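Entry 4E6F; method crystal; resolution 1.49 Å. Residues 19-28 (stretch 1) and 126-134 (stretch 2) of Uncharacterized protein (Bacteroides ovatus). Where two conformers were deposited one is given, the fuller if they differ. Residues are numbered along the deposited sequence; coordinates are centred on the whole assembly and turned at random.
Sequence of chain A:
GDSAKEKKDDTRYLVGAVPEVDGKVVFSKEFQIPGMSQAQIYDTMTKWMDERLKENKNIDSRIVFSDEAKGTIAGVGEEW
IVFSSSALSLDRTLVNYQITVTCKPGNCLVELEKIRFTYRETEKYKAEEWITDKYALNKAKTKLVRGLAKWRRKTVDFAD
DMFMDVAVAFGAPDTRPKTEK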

# COMPACT_ATOMS: atom_id res chain seq x y z
N PRO A 19 -1.46 -3.35 9.88
CA PRO A 19 -2.67 -4.03 10.33
C PRO A 19 -2.80 -5.42 9.76
O PRO A 19 -2.36 -5.70 8.63
CB PRO A 19 -3.81 -3.13 9.82
CG PRO A 19 -3.16 -1.81 9.44
CD PRO A 19 -1.78 -2.23 8.98
N GLU A 20 -3.43 -6.29 10.55
CA GLU A 20 -3.71 -7.67 10.16
C GLU A 20 -5.21 -7.89 10.20
O GLU A 20 -5.88 -7.44 11.15
CB GLU A 20 -2.98 -8.67 11.06
CG GLU A 20 -1.48 -8.61 10.88
CD GLU A 20 -0.73 -9.44 11.90
OE1 GLU A 20 -0.85 -10.69 11.84
OE2 GLU A 20 -0.05 -8.85 12.77
N VAL A 21 -5.73 -8.55 9.17
CA VAL A 21 -7.15 -8.89 9.04
C VAL A 21 -7.21 -10.36 8.67
O VAL A 21 -6.63 -10.76 7.66
CB VAL A 21 -7.91 -8.01 8.00
CG1 VAL A 21 -9.37 -8.46 7.88
CG2 VAL A 21 -7.82 -6.53 8.35
N ASP A 22 -7.87 -11.18 9.52
CA ASP A 22 -7.99 -12.64 9.33
C ASP A 22 -6.59 -13.28 9.06
O ASP A 22 -6.43 -14.08 8.14
CB ASP A 22 -9.00 -12.97 8.20
CG ASP A 22 -10.40 -12.41 8.42
OD1 ASP A 22 -10.91 -12.51 9.56
OD2 ASP A 22 -10.99 -11.87 7.45
N GLY A 23 -5.60 -12.86 9.85
CA GLY A 23 -4.22 -13.33 9.78
C GLY A 23 -3.37 -12.85 8.61
O GLY A 23 -2.26 -13.35 8.42
N LYS A 24 -3.88 -11.88 7.83
CA LYS A 24 -3.17 -11.35 6.66
C LYS A 24 -2.89 -9.86 6.79
O LYS A 24 -3.70 -9.14 7.38
CB LYS A 24 -3.99 -11.60 5.37
CG LYS A 24 -4.38 -13.06 5.13
CD LYS A 24 -3.20 -13.92 4.72
CE LYS A 24 -3.63 -15.30 4.27
NZ LYS A 24 -2.47 -16.22 4.16
N VAL A 25 -1.79 -9.40 6.21
CA VAL A 25 -1.47 -7.97 6.25
C VAL A 25 -2.38 -7.23 5.28
O VAL A 25 -2.42 -7.55 4.08
CB VAL A 25 0.02 -7.71 5.95
CG1 VAL A 25 0.28 -6.21 5.75
CG2 VAL A 25 0.89 -8.26 7.07
N VAL A 26 -3.11 -6.23 5.80
CA VAL A 26 -3.98 -5.41 4.97
C VAL A 26 -3.83 -3.97 5.42
O VAL A 26 -4.26 -3.65 6.53
CB VAL A 26 -5.46 -5.85 5.04
CG1 VAL A 26 -6.34 -4.96 4.15
CG2 VAL A 26 -5.64 -7.33 4.67
N PHE A 27 -3.25 -3.10 4.60
CA PHE A 27 -3.24 -1.67 4.93
C PHE A 27 -4.56 -1.10 4.45
O PHE A 27 -5.04 -1.52 3.40
CB PHE A 27 -2.06 -0.94 4.26
CG PHE A 27 -0.70 -1.38 4.73
CD1 PHE A 27 -0.03 -2.42 4.11
CD2 PHE A 27 -0.08 -0.74 5.81
CE1 PHE A 27 1.25 -2.82 4.54
CE2 PHE A 27 1.20 -1.14 6.24
CZ PHE A 27 1.85 -2.18 5.61
N SER A 28 -5.17 -0.20 5.19
CA SER A 28 -6.45 0.33 4.73
C SER A 28 -6.64 1.78 5.14
O SER A 28 -6.07 2.26 6.14
CB SER A 28 -7.61 -0.50 5.26
OG SER A 28 -7.68 -0.44 6.67
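Stretch 2 (126-134) KAEEWITDK

Stretch 1 is a hairpin: strands 20-21 and 24-28 are joined by a type I' turn from Val 21 to Lys 24, closed by paired backbone bonds, Val 21 N to Lys 24 O at 2.8 Å and Lys 24 N to Val 21 O at 3.0 Å. Stretch 2 adds no strand to it; its only direct hydrogen bond to the hairpin comes from a side chain, and the contact buries 325 Å² in all.

Ala 127 and Glu 128 form a short 3-10 segment (phi/psi -55/-34 and -64/-24), and Ala 127 points its CB toward the hairpin, 4.1 Å from Val 25 CG2. Glu 128 lies closest in backbone register, with Glu 128 CA 5.8 Å from Val 25 CA. Its CA-to-CB bond points sideways, but chi1 m and chi2 p bring the carboxylate back to the strand, where OE2 accepts a hydrogen bond from Val 25 N at 2.8 Å and 162°. Water 3 donates to both Glu 128 OE2 and Val 25 O, 2.8 Å each, so the same carboxylate oxygen is linked to both polar backbone atoms of Val 25.

Glu 129 and Trp 130 stay clear of stretch 1, while the chain folds back through Ile 131 N to Ala 127 O, 3.0 Å. Ile 131 then extends CD1 to the edge of the Phe 27 ring, 4.1 Å from CZ. Thr 132, at the N-cap position, points toward stretch 1: its CG2 lies 3.4 Å from Val 25 CG2 and 3.7 Å from Glu 20 CD, while its OG1 donates to Glu 128 O at 3.2 Å.

The first helical residues meet Glu 20 through water. Its OE2 accepts from water 1 (2.7 Å) and water 2 (2.8 Å), which in turn accept from Asp 133 N (2.9 Å) and Lys 134 N (3.0 Å).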

# COMPACT_ATOMS: atom_id res chain seq x y z
N LYS A 126 6.75 -13.29 2.24
CA LYS A 126 5.34 -12.88 2.37
C LYS A 126 5.28 -11.81 3.47
O LYS A 126 5.95 -11.96 4.50
CB LYS A 126 4.43 -14.07 2.74
CG LYS A 126 4.34 -15.13 1.66
CD LYS A 126 3.46 -16.29 2.12
CE LYS A 126 3.50 -17.49 1.19
NZ LYS A 126 4.72 -18.32 1.36
N ALA A 127 4.48 -10.74 3.29
CA ALA A 127 4.44 -9.69 4.32
C ALA A 127 4.10 -10.25 5.72
O ALA A 127 4.60 -9.75 6.73
CB ALA A 127 3.43 -8.62 3.93
N GLU A 128 3.25 -11.29 5.79
CA GLU A 128 2.76 -11.89 7.05
C GLU A 128 3.84 -12.53 7.89
O GLU A 128 3.66 -12.68 9.10
CB GLU A 128 1.69 -12.97 6.77
CG GLU A 128 0.41 -12.40 6.21
CD GLU A 128 0.49 -11.90 4.77
OE1 GLU A 128 1.31 -12.45 4.00
OE2 GLU A 128 -0.28 -10.98 4.42
N GLU A 129 4.93 -12.93 7.25
CA GLU A 129 6.02 -13.59 7.98
C GLU A 129 7.24 -12.69 8.01
O GLU A 129 8.35 -13.17 8.34
CB GLU A 129 6.39 -14.96 7.31
CG GLU A 129 5.25 -15.69 6.60
CD GLU A 129 4.05 -16.13 7.43
OE1 GLU A 129 4.22 -16.40 8.64
OE2 GLU A 129 2.95 -16.25 6.85
N TRP A 130 7.06 -11.38 7.68
CA TRP A 130 8.18 -10.48 7.53
C TRP A 130 8.02 -9.09 8.21
O TRP A 130 8.92 -8.67 8.95
CB TRP A 130 8.39 -10.30 6.03
CG TRP A 130 9.81 -10.08 5.62
CD1 TRP A 130 10.29 -9.04 4.88
CD2 TRP A 130 10.95 -10.90 5.95
NE1 TRP A 130 11.64 -9.17 4.70
CE2 TRP A 130 12.08 -10.30 5.34
CE3 TRP A 130 11.13 -12.10 6.67
CZ2 TRP A 130 13.38 -10.82 5.49
CZ3 TRP A 130 12.41 -12.62 6.81
CH2 TRP A 130 13.52 -11.98 6.22
N ILE A 131 6.91 -8.36 7.94
CA ILE A 131 6.76 -6.99 8.47
C ILE A 131 5.71 -6.84 9.57
O ILE A 131 5.48 -5.73 10.04
CB ILE A 131 6.47 -5.97 7.32
CG1 ILE A 131 5.13 -6.27 6.57
CG2 ILE A 131 7.65 -5.91 6.36
CD1 ILE A 131 4.68 -5.12 5.67
N THR A 132 5.06 -7.93 9.96
CA THR A 132 4.08 -7.90 11.05
C THR A 132 4.77 -7.63 12.39
O THR A 132 5.98 -7.86 12.52
CB THR A 132 3.33 -9.22 11.12
OG1 THR A 132 4.28 -10.28 11.18
CG2 THR A 132 2.37 -9.40 9.95
N ASP A 133 4.01 -7.15 13.38
CA ASP A 133 4.57 -6.86 14.71
C ASP A 133 5.36 -8.04 15.27
O ASP A 133 6.43 -7.85 15.86
CB ASP A 133 3.45 -6.52 15.71
CG ASP A 133 2.73 -5.20 15.48
OD1 ASP A 133 3.05 -4.51 14.47
OD2 ASP A 133 1.87 -4.84 16.31
N LYS A 134 4.82 -9.27 15.10
CA LYS A 134 5.41 -10.50 15.62
C LYS A 134 6.89 -10.63 15.23
O LYS A 134 7.71 -11.06 16.05
CB LYS A 134 4.61 -11.72 15.10
CG LYS A 134 5.04 -13.06 15.67
CD LYS A 134 4.27 -14.19 14.99
CE LYS A 134 4.84 -15.55 15.30
NZ LYS A 134 4.07 -16.63 14.62
O HOH W 1 1.35 -6.59 12.46
O HOH W 2 1.94 -9.80 14.51
O HOH W 3 -0.31 -8.80 2.65